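Local coordinates for regulatory protein SdiA (Escherichia coli, PDB 4LFU) that acts as a LuxR-type quorum-sensing receptor and transcription factor that binds AI-1 autoinducers and activates transcription from a promoter upstream of the ftsQAZ cell-division genes, at residues 111-123 and 130-142. Residues are numbered along the deposited sequence; the frame is centred on the assembly and turned at random.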
loop_
_atom_site.group_PDB
_atom_site.type_symbol
_atom_site.label_atom_id
_atom_site.label_comp_id
_atom_site.label_asym_id
_atom_site.label_seq_id
_atom_site.Cartn_x
_atom_site.Cartn_y
_atom_site.Cartn_z
ATOM N N ARG A 111 -24.435 18.558 10.444
ATOM C CA ARG A 111 -24.726 19.322 11.662
ATOM C C ARG A 111 -26.226 19.524 11.922
ATOM O O ARG A 111 -26.648 19.544 13.089
ATOM C CB ARG A 111 -24.039 20.682 11.611
ATOM C CG ARG A 111 -22.528 20.629 11.720
ATOM C CD ARG A 111 -21.980 22.020 11.853
ATOM N NE ARG A 111 -22.406 22.650 13.106
ATOM C CZ ARG A 111 -21.729 22.599 14.255
ATOM N NH1 ARG A 111 -20.561 21.956 14.347
ATOM N NH2 ARG A 111 -22.233 23.196 15.325
ATOM N N ALA A 112 -27.020 19.652 10.853
ATOM C CA ALA A 112 -28.488 19.791 10.977
ATOM C C ALA A 112 -29.148 18.501 11.459
ATOM O O ALA A 112 -30.229 18.537 12.031
ATOM C CB ALA A 112 -29.110 20.239 9.659
ATOM N N HIS A 113 -28.507 17.354 11.237
ATOM C CA HIS A 113 -29.072 16.092 11.687
ATOM C C HIS A 113 -28.502 15.655 13.026
ATOM O O HIS A 113 -28.876 14.596 13.574
ATOM C CB HIS A 113 -28.890 15.016 10.611
ATOM C CG HIS A 113 -29.740 15.246 9.402
ATOM N ND1 HIS A 113 -29.436 16.196 8.450
ATOM C CD2 HIS A 113 -30.911 14.686 9.017
ATOM C CE1 HIS A 113 -30.367 16.190 7.515
ATOM N NE2 HIS A 113 -31.272 15.282 7.834
ATOM N N GLY A 114 -27.586 16.461 13.557
ATOM C CA GLY A 114 -27.104 16.246 14.912
ATOM C C GLY A 114 -25.660 15.833 15.093
ATOM O O GLY A 114 -25.223 15.677 16.226
ATOM N N LEU A 115 -24.915 15.641 14.004
ATOM C CA LEU A 115 -23.477 15.326 14.102
ATOM C C LEU A 115 -22.632 16.535 14.523
ATOM O O LEU A 115 -22.772 17.636 13.974
ATOM C CB LEU A 115 -22.919 14.761 12.783
ATOM C CG LEU A 115 -23.023 13.289 12.375
ATOM C CD1 LEU A 115 -22.169 13.071 11.126
ATOM C CD2 LEU A 115 -22.609 12.322 13.494
ATOM N N ARG A 116 -21.717 16.302 15.459
ATOM C CA ARG A 116 -20.838 17.372 15.967
ATOM C C ARG A 116 -19.335 17.077 15.814
ATOM O O ARG A 116 -18.556 17.981 15.581
ATOM C CB ARG A 116 -21.184 17.711 17.444
ATOM C CG ARG A 116 -22.596 18.365 17.661
ATOM C CD ARG A 116 -22.730 19.742 16.987
ATOM N NE ARG A 116 -24.061 20.351 17.154
ATOM C CZ ARG A 116 -25.044 20.323 16.246
ATOM N NH1 ARG A 116 -24.875 19.709 15.082
ATOM N NH2 ARG A 116 -26.216 20.906 16.503
ATOM N N ARG A 117 -18.942 15.814 15.949
ATOM C CA ARG A 117 -17.533 15.438 16.102
ATOM C C ARG A 117 -17.276 14.064 15.476
ATOM O O ARG A 117 -18.180 13.218 15.404
ATOM C CB ARG A 117 -17.126 15.402 17.600
ATOM C CG ARG A 117 -17.268 16.723 18.410
ATOM C CD ARG A 117 -16.185 17.769 18.089
ATOM N NE ARG A 117 -16.307 18.970 18.927
ATOM C CZ ARG A 117 -17.012 20.072 18.628
ATOM N NH1 ARG A 117 -17.703 20.174 17.497
ATOM N NH2 ARG A 117 -17.041 21.090 19.483
ATOM N N GLY A 118 -16.045 13.852 15.015
ATOM C CA GLY A 118 -15.632 12.544 14.518
ATOM C C GLY A 118 -14.160 12.468 14.185
ATOM O O GLY A 118 -13.428 13.425 14.342
ATOM N N VAL A 119 -13.744 11.316 13.691
ATOM C CA VAL A 119 -12.352 11.044 13.421
ATOM C C VAL A 119 -12.274 9.985 12.303
ATOM O O VAL A 119 -13.135 9.118 12.211
ATOM C CB VAL A 119 -11.663 10.578 14.728
ATOM C CG1 VAL A 119 -12.309 9.301 15.267
ATOM C CG2 VAL A 119 -10.151 10.416 14.541
ATOM N N THR A 120 -11.274 10.056 11.445
ATOM C CA THR A 120 -11.106 8.999 10.438
ATOM C C THR A 120 -9.682 8.425 10.464
ATOM O O THR A 120 -8.704 9.153 10.638
ATOM C CB THR A 120 -11.497 9.493 9.023
ATOM O OG1 THR A 120 -12.780 10.110 9.101
ATOM C CG2 THR A 120 -11.566 8.344 8.001
ATOM N N GLN A 121 -9.583 7.111 10.332
ATOM C CA GLN A 121 -8.299 6.462 10.135
ATOM C C GLN A 121 -8.308 5.763 8.777
ATOM O O GLN A 121 -9.298 5.172 8.406
ATOM C CB GLN A 121 -8.017 5.451 11.238
ATOM C CG GLN A 121 -6.616 4.863 11.150
ATOM C CD GLN A 121 -5.573 5.706 11.842
ATOM O OE1 GLN A 121 -5.881 6.521 12.716
ATOM N NE2 GLN A 121 -4.319 5.506 11.463
ATOM N N TYR A 122 -7.201 5.829 8.041
ATOM C CA TYR A 122 -7.133 5.101 6.778
ATOM C C TYR A 122 -5.885 4.227 6.557
ATOM O O TYR A 122 -4.829 4.434 7.193
ATOM C CB TYR A 122 -7.398 6.024 5.585
ATOM C CG TYR A 122 -6.182 6.458 4.822
ATOM C CD1 TYR A 122 -5.848 5.878 3.585
ATOM C CD2 TYR A 122 -5.388 7.471 5.308
ATOM C CE1 TYR A 122 -4.695 6.287 2.886
ATOM C CE2 TYR A 122 -4.266 7.880 4.643
ATOM C CZ TYR A 122 -3.922 7.299 3.438
ATOM O OH TYR A 122 -2.799 7.790 2.811
ATOM N N LEU A 123 -6.054 3.245 5.664
ATOM C CA LEU A 123 -5.012 2.328 5.252
ATOM C C LEU A 123 -5.175 1.909 3.793
ATOM O O LEU A 123 -6.295 1.588 3.333
ATOM C CB LEU A 123 -5.054 1.049 6.109
ATOM C CG LEU A 123 -3.887 0.084 5.850
ATOM C CD1 LEU A 123 -2.579 0.726 6.279
ATOM C CD2 LEU A 123 -4.075 -1.261 6.533
ATOM N N LEU A 130 -8.372 1.434 -0.874
ATOM C CA LEU A 130 -8.142 2.343 0.242
ATOM C C LEU A 130 -9.292 2.189 1.208
ATOM O O LEU A 130 -10.460 2.397 0.839
ATOM C CB LEU A 130 -8.027 3.803 -0.243
ATOM C CG LEU A 130 -6.863 4.240 -1.143
ATOM C CD1 LEU A 130 -7.053 5.703 -1.476
ATOM C CD2 LEU A 130 -5.511 4.064 -0.449
ATOM N N GLY A 131 -8.963 1.805 2.436
ATOM C CA GLY A 131 -9.963 1.616 3.462
ATOM C C GLY A 131 -9.951 2.786 4.412
ATOM O O GLY A 131 -8.881 3.286 4.802
ATOM N N PHE A 132 -11.152 3.243 4.758
ATOM C CA PHE A 132 -11.350 4.372 5.675
ATOM C C PHE A 132 -12.273 3.945 6.817
ATOM O O PHE A 132 -13.394 3.498 6.587
ATOM C CB PHE A 132 -11.989 5.550 4.934
ATOM C CG PHE A 132 -11.139 6.111 3.815
ATOM C CD1 PHE A 132 -10.316 7.208 4.040
ATOM C CD2 PHE A 132 -11.172 5.545 2.531
ATOM C CE1 PHE A 132 -9.519 7.705 3.028
ATOM C CE2 PHE A 132 -10.394 6.070 1.483
ATOM C CZ PHE A 132 -9.570 7.135 1.734
ATOM N N LEU A 133 -11.812 4.098 8.050
ATOM C CA LEU A 133 -12.672 3.855 9.203
ATOM C C LEU A 133 -12.972 5.178 9.916
ATOM O O LEU A 133 -12.067 5.836 10.402
ATOM C CB LEU A 133 -12.015 2.860 10.167
ATOM C CG LEU A 133 -12.779 2.581 11.478
ATOM C CD1 LEU A 133 -14.107 1.876 11.228
ATOM C CD2 LEU A 133 -11.886 1.779 12.402
ATOM N N SER A 134 -14.242 5.555 9.967
ATOM C CA SER A 134 -14.679 6.794 10.615
ATOM C C SER A 134 -15.480 6.481 11.845
ATOM O O SER A 134 -16.270 5.558 11.832
ATOM C CB SER A 134 -15.575 7.575 9.688
ATOM O OG SER A 134 -14.820 8.230 8.706
ATOM N N PHE A 135 -15.247 7.231 12.913
ATOM C CA PHE A 135 -16.149 7.254 14.075
ATOM C C PHE A 135 -16.764 8.643 14.180
ATOM O O PHE A 135 -16.102 9.637 13.912
ATOM C CB PHE A 135 -15.401 6.967 15.380
ATOM C CG PHE A 135 -14.864 5.552 15.506
ATOM C CD1 PHE A 135 -15.488 4.480 14.872
ATOM C CD2 PHE A 135 -13.747 5.298 16.297
ATOM C CE1 PHE A 135 -14.996 3.188 14.998
ATOM C CE2 PHE A 135 -13.267 3.996 16.447
ATOM C CZ PHE A 135 -13.896 2.947 15.789
ATOM N N SER A 136 -18.030 8.723 14.565
ATOM C CA SER A 136 -18.660 10.031 14.741
ATOM C C SER A 136 -19.570 10.080 15.957
ATOM O O SER A 136 -19.996 9.070 16.457
ATOM C CB SER A 136 -19.405 10.485 13.479
ATOM O OG SER A 136 -20.478 9.621 13.192
ATOM N N ARG A 137 -19.861 11.285 16.399
ATOM C CA ARG A 137 -20.545 11.522 17.643
ATOM C C ARG A 137 -21.468 12.734 17.486
ATOM O O ARG A 137 -21.118 13.738 16.819
ATOM C CB ARG A 137 -19.494 11.788 18.718
ATOM C CG ARG A 137 -20.003 11.721 20.112
ATOM C CD ARG A 137 -18.871 11.493 21.086
ATOM N NE ARG A 137 -17.793 12.454 20.948
ATOM C CZ ARG A 137 -16.513 12.174 21.183
ATOM N NH1 ARG A 137 -15.592 13.119 21.033
ATOM N NH2 ARG A 137 -16.145 10.949 21.561
ATOM N N CYS A 138 -22.633 12.633 18.120
ATOM C CA CYS A 138 -23.616 13.712 18.129
ATOM C C CYS A 138 -23.367 14.738 19.223
ATOM O O CYS A 138 -24.054 15.752 19.276
ATOM C CB CYS A 138 -25.032 13.147 18.258
ATOM S SG CYS A 138 -25.497 12.070 16.875
ATOM N N SER A 139 -22.387 14.477 20.085
ATOM C CA SER A 139 -22.113 15.326 21.245
ATOM C C SER A 139 -20.847 16.150 21.069
ATOM O O SER A 139 -19.790 15.636 20.717
ATOM C CB SER A 139 -22.040 14.496 22.534
ATOM O OG SER A 139 -21.317 15.194 23.543
ATOM N N ALA A 140 -20.983 17.440 21.333
ATOM C CA ALA A 140 -19.909 18.403 21.139
ATOM C C ALA A 140 -19.064 18.546 22.405
ATOM O O ALA A 140 -18.185 19.411 22.474
ATOM C CB ALA A 140 -20.491 19.762 20.721
ATOM N N ARG A 141 -19.340 17.705 23.400
ATOM C CA ARG A 141 -18.674 17.814 24.688
ATOM C C ARG A 141 -17.311 17.128 24.684
ATOM O O ARG A 141 -17.139 16.019 24.137
ATOM C CB ARG A 141 -19.558 17.285 25.820
ATOM C CG ARG A 141 -20.418 18.352 26.487
ATOM C CD ARG A 141 -21.253 17.723 27.591
ATOM N NE ARG A 141 -21.561 18.659 28.674
ATOM C CZ ARG A 141 -22.181 18.321 29.806
ATOM N NH1 ARG A 141 -22.573 17.065 30.012
ATOM N NH2 ARG A 141 -22.411 19.241 30.736
ATOM N N GLU A 142 -16.350 17.814 25.300
ATOM C CA GLU A 142 -14.976 17.353 25.371
ATOM C C GLU A 142 -14.904 16.025 26.121
ATOM O O GLU A 142 -15.265 15.938 27.303
ATOM C CB GLU A 142 -14.102 18.403 26.068
ATOM C CG GLU A 142 -12.691 18.513 25.499
ATOM C CD GLU A 142 -12.558 19.633 24.473
ATOM O OE1 GLU A 142 -12.583 20.820 24.881
ATOM O OE2 GLU A 142 -12.416 19.322 23.266
#
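Thr-120 and Ser-134 face each other in a non-hydrogen-bonded pair, and their hydroxyls share a hydrogen bond of 2.8 Å between OG1 and OG, in which either could donate. With Thr-120 OG1 turned beside its own backbone N (chi1 -50°), that oxygen also accepts a hydrogen bond from the indole NE1 of Trp-95, while the methyl CG2 lies 3.3 Å from Ser-134 OG. The backbone ladder is antiparallel, the strand axes running at 173°, and its bonds are straightest toward the turn, as at Leu-133 N to Gln-121 O (2.8 Å, 170°), and more bent toward Arg-137. At the start of strand 117-123, Arg-116 and Arg-117 both face Arg-137, whose O accepts from Arg-116 N (3.0 Å) and Arg-117 N, a classic beta bulge. Beyond it, Ala-140 CB lies 3.8 Å above one face of the Arg-117 guanidinium, near the rim. At the hairpin end, the Tyr-122 and Phe-132 rings are almost parallel but hardly overlap (centroids 5.5 Å); the nearest approach is Tyr-122 CB to Phe-132 CD1 at 3.5 Å. This hairpin belongs to the antiparallel sheet of the autoinducer-binding domain. Strand 130-137 pairs outward with strand 41-47, and strand 117-124 with 92-94. Val-119, Gln-121 and Leu-123 pack on helix 147-167, Leu-133 and Phe-135 on helix 23-36; on the other face, Ser-134 approaches a tetraethylene glycol, probably from the crystallisation liquor, that may mark a pocket.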